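Local coordinates for protein putative glutathione S-transferase (Corynebacterium glutamicum, PDB 3M1G) that probably acts as a glutathione transferase of the omega-like, ECM4-related class, at residues W72-V77 against T251-D256. Sequence-based numbering, arbitrary orientation.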
ATOM      1  N   TRP A  72     -18.904  -5.990   9.109  1.00 22.26           N
ATOM      2  CA  TRP A  72     -20.145  -5.814   9.812  1.00 22.66           C
ATOM      3  C   TRP A  72     -20.433  -7.056  10.658  1.00 21.95           C
ATOM      4  O   TRP A  72     -20.826  -6.947  11.815  1.00 21.00           O
ATOM      5  CB  TRP A  72     -21.282  -5.540   8.825  1.00 23.02           C
ATOM      6  CG  TRP A  72     -20.907  -4.653   7.700  1.00 25.91           C
ATOM      7  CD1 TRP A  72     -20.627  -5.037   6.384  1.00 28.54           C
ATOM      8  CD2 TRP A  72     -20.692  -3.237   7.752  1.00 26.80           C
ATOM      9  NE1 TRP A  72     -20.268  -3.924   5.640  1.00 27.93           N
ATOM     10  CE2 TRP A  72     -20.319  -2.814   6.440  1.00 28.98           C
ATOM     11  CE3 TRP A  72     -20.787  -2.286   8.760  1.00 27.92           C
ATOM     12  CZ2 TRP A  72     -20.052  -1.476   6.132  1.00 29.72           C
ATOM     13  CZ3 TRP A  72     -20.523  -0.957   8.457  1.00 29.67           C
ATOM     14  CH2 TRP A  72     -20.156  -0.562   7.148  1.00 30.08           C
ATOM     15  N   ALA A  73     -20.226  -8.229  10.075  1.00 20.63           N
ATOM     16  CA  ALA A  73     -20.348  -9.481  10.805  1.00 20.18           C
ATOM     17  C   ALA A  73     -19.330  -9.618  11.903  1.00 20.81           C
ATOM     18  O   ALA A  73     -19.629 -10.167  12.989  1.00 20.97           O
ATOM     19  CB  ALA A  73     -20.250 -10.698   9.840  1.00 19.48           C
ATOM     20  N   HIS A  74     -18.109  -9.136  11.649  1.00 20.13           N
ATOM     21  CA  HIS A  74     -17.067  -9.223  12.621  1.00 19.94           C
ATOM     22  C   HIS A  74     -17.496  -8.561  13.958  1.00 20.09           C
ATOM     23  O   HIS A  74     -17.231  -9.109  15.026  1.00 20.21           O
ATOM     24  CB  HIS A  74     -15.763  -8.609  12.054  1.00 20.08           C
ATOM     25  CG  HIS A  74     -14.513  -9.093  12.715  1.00 19.38           C
ATOM     26  ND1 HIS A  74     -13.254  -8.676  12.315  1.00 19.36           N
ATOM     27  CD2 HIS A  74     -14.319  -9.922  13.763  1.00 18.12           C
ATOM     28  CE1 HIS A  74     -12.338  -9.245  13.088  1.00 22.15           C
ATOM     29  NE2 HIS A  74     -12.957 -10.005  13.982  1.00 20.86           N
ATOM     30  N   ARG A  75     -18.161  -7.412  13.908  1.00 20.14           N
ATOM     31  CA  ARG A  75     -18.678  -6.785  15.149  1.00 20.46           C
ATOM     32  C   ARG A  75     -19.495  -7.751  16.039  1.00 20.41           C
ATOM     33  O   ARG A  75     -19.321  -7.785  17.263  1.00 21.85           O
ATOM     34  CB  ARG A  75     -19.651  -5.685  14.806  1.00 20.91           C
ATOM     35  CG  ARG A  75     -19.157  -4.552  13.902  1.00 22.18           C
ATOM     36  CD  ARG A  75     -20.319  -3.610  13.691  1.00 21.63           C
ATOM     37  NE  ARG A  75     -19.979  -2.421  12.948  1.00 20.51           N
ATOM     38  CZ  ARG A  75     -20.838  -1.414  12.752  1.00 23.38           C
ATOM     39  NH1 ARG A  75     -20.476  -0.371  12.041  1.00 21.78           N
ATOM     40  NH2 ARG A  75     -22.069  -1.450  13.271  1.00 21.65           N
ATOM     41  N   THR A  76     -20.384  -8.507  15.403  1.00 20.22           N
ATOM     42  CA  THR A  76     -21.270  -9.414  16.105  1.00 20.75           C
ATOM     43  C   THR A  76     -20.528 -10.573  16.715  1.00 21.21           C
ATOM     44  O   THR A  76     -20.873 -11.034  17.849  1.00 20.93           O
ATOM     45  CB  THR A  76     -22.480  -9.913  15.213  1.00 20.05           C
ATOM     46  OG1 THR A  76     -22.065 -10.862  14.230  1.00 21.72           O
ATOM     47  CG2 THR A  76     -23.153  -8.790  14.513  1.00 21.25           C
ATOM     48  N   VAL A  77     -19.499 -11.047  16.012  1.00 21.31           N
ATOM     49  CA  VAL A  77     -18.674 -12.159  16.505  1.00 21.27           C
ATOM     50  C   VAL A  77     -17.830 -11.741  17.701  1.00 21.74           C
ATOM     51  O   VAL A  77     -17.736 -12.466  18.715  1.00 21.56           O
ATOM     52  CB  VAL A  77     -17.810 -12.782  15.380  1.00 21.85           C
ATOM     53  CG1 VAL A  77     -16.886 -13.927  15.918  1.00 21.33           C
ATOM     54  CG2 VAL A  77     -18.709 -13.320  14.283  1.00 21.86           C
ATOM     55  N   THR A 251     -12.804  -2.235  10.555  1.00 22.29           N
ATOM     56  CA  THR A 251     -12.277  -1.457   9.447  1.00 21.79           C
ATOM     57  C   THR A 251     -10.736  -1.343   9.533  1.00 21.70           C
ATOM     58  O   THR A 251     -10.024  -1.617   8.555  1.00 21.89           O
ATOM     59  CB  THR A 251     -12.941  -0.066   9.336  1.00 21.56           C
ATOM     60  OG1 THR A 251     -14.348  -0.251   9.102  1.00 20.82           O
ATOM     61  CG2 THR A 251     -12.386   0.681   8.089  1.00 19.24           C
ATOM     62  N   LEU A 252     -10.228  -0.993  10.698  1.00 21.46           N
ATOM     63  CA  LEU A 252      -8.785  -0.792  10.879  1.00 21.97           C
ATOM     64  C   LEU A 252      -7.973  -2.070  10.671  1.00 22.06           C
ATOM     65  O   LEU A 252      -6.906  -2.025  10.045  1.00 21.89           O
ATOM     66  CB  LEU A 252      -8.447  -0.185  12.235  1.00 21.18           C
ATOM     67  CG  LEU A 252      -8.926   1.232  12.524  1.00 22.70           C
ATOM     68  CD1 LEU A 252      -8.471   1.643  13.953  1.00 21.57           C
ATOM     69  CD2 LEU A 252      -8.483   2.266  11.472  1.00 23.83           C
ATOM     70  N   VAL A 253      -8.499  -3.199  11.141  1.00 20.96           N
ATOM     71  CA  VAL A 253      -7.800  -4.470  11.041  1.00 20.50           C
ATOM     72  C   VAL A 253      -7.722  -5.031   9.607  1.00 20.42           C
ATOM     73  O   VAL A 253      -6.854  -5.859   9.301  1.00 19.93           O
ATOM     74  CB  VAL A 253      -8.377  -5.490  12.017  1.00 21.14           C
ATOM     75  CG1 VAL A 253      -9.662  -6.165  11.452  1.00 18.62           C
ATOM     76  CG2 VAL A 253      -7.305  -6.501  12.418  1.00 19.23           C
ATOM     77  N   ARG A 254      -8.594  -4.543   8.731  1.00 20.44           N
ATOM     78  CA  ARG A 254      -8.609  -4.902   7.341  1.00 20.00           C
ATOM     79  C   ARG A 254      -7.916  -3.845   6.475  1.00 19.92           C
ATOM     80  O   ARG A 254      -7.818  -3.993   5.251  1.00 19.93           O
ATOM     81  CB  ARG A 254     -10.059  -5.070   6.848  1.00 20.60           C
ATOM     82  CG  ARG A 254     -10.770  -6.293   7.393  1.00 20.47           C
ATOM     83  CD  ARG A 254     -12.286  -6.239   7.195  1.00 20.33           C
ATOM     84  NE  ARG A 254     -12.854  -7.517   7.612  1.00 19.54           N
ATOM     85  CZ  ARG A 254     -13.004  -7.892   8.890  1.00 20.30           C
ATOM     86  NH1 ARG A 254     -12.686  -7.069   9.860  1.00 19.09           N
ATOM     87  NH2 ARG A 254     -13.476  -9.102   9.188  1.00 19.90           N
ATOM     88  N   PHE A 255      -7.463  -2.774   7.085  1.00 20.63           N
ATOM     89  CA  PHE A 255      -6.974  -1.636   6.303  1.00 21.02           C
ATOM     90  C   PHE A 255      -5.675  -1.880   5.530  1.00 20.86           C
ATOM     91  O   PHE A 255      -5.667  -1.833   4.292  1.00 20.64           O
ATOM     92  CB  PHE A 255      -6.859  -0.381   7.151  1.00 20.50           C
ATOM     93  CG  PHE A 255      -6.787   0.868   6.336  1.00 20.03           C
ATOM     94  CD1 PHE A 255      -5.568   1.329   5.860  1.00 21.68           C
ATOM     95  CD2 PHE A 255      -7.914   1.565   6.046  1.00 21.14           C
ATOM     96  CE1 PHE A 255      -5.485   2.492   5.113  1.00 23.72           C
ATOM     97  CE2 PHE A 255      -7.864   2.734   5.301  1.00 23.41           C
ATOM     98  CZ  PHE A 255      -6.606   3.210   4.840  1.00 23.91           C
ATOM     99  N   ASP A 256      -4.586  -2.147   6.230  1.00 22.27           N
ATOM    100  CA  ASP A 256      -3.334  -2.382   5.527  1.00 22.22           C
ATOM    101  C   ASP A 256      -3.422  -3.633   4.656  1.00 22.47           C
ATOM    102  O   ASP A 256      -2.873  -3.660   3.521  1.00 21.23           O
ATOM    103  CB  ASP A 256      -2.141  -2.463   6.497  1.00 23.29           C
ATOM    104  CG  ASP A 256      -1.807  -1.109   7.146  1.00 24.73           C
ATOM    105  OD1 ASP A 256      -2.390  -0.087   6.716  1.00 21.62           O
ATOM    106  OD2 ASP A 256      -0.970  -1.079   8.092  1.00 25.77           O
TER
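His74, on the helical segment 72-77, meets Val253 and Arg254 of segment 251-256 across a backbone separation of 10.9 Å, from His74 CA to Arg254 CA, which the side chains span. The bond that joins them runs from Arg254 NH1 to His74 ND1, 3.0 Å long with an N-H...N angle of 155°. Each partner lies in the plane of the other's flat group, yet ring and guanidinium are turned 71° against each other, meeting edge to edge with a strong twist. With ND1 accepting, the ring proton is probably on NE2, which is hydrogen-bonded to Thr292 OG1. His74 CG stands anti to the backbone N (chi1 -157°), which carries the ring out from its helix. Arg254 reaches back through a chain extended from CG to NE. Val253 adds a lighter touch at the ring edge, its CG1 4.4 Å from His74 CE1. Carbonyls near both segments also hold the guanidinium: NH1 gives to Pro250 O, its stronger partner, NE to Ala69 O and NH2 weakly to Arg68 O. Arg254 thus ties the start of helix 71-83, and the residues leading into it, to the C-terminal domain, its side chain about 4 Å from those of Tyr259 and Tyr302, both predicted to lower the pKa of the active-site cysteine. Helix 71-83 packs through Ala73 and Val77 on strand 62-66 and through Thr76 on helix 154-163, while Leu252 and Val253 rest against helix 274-284.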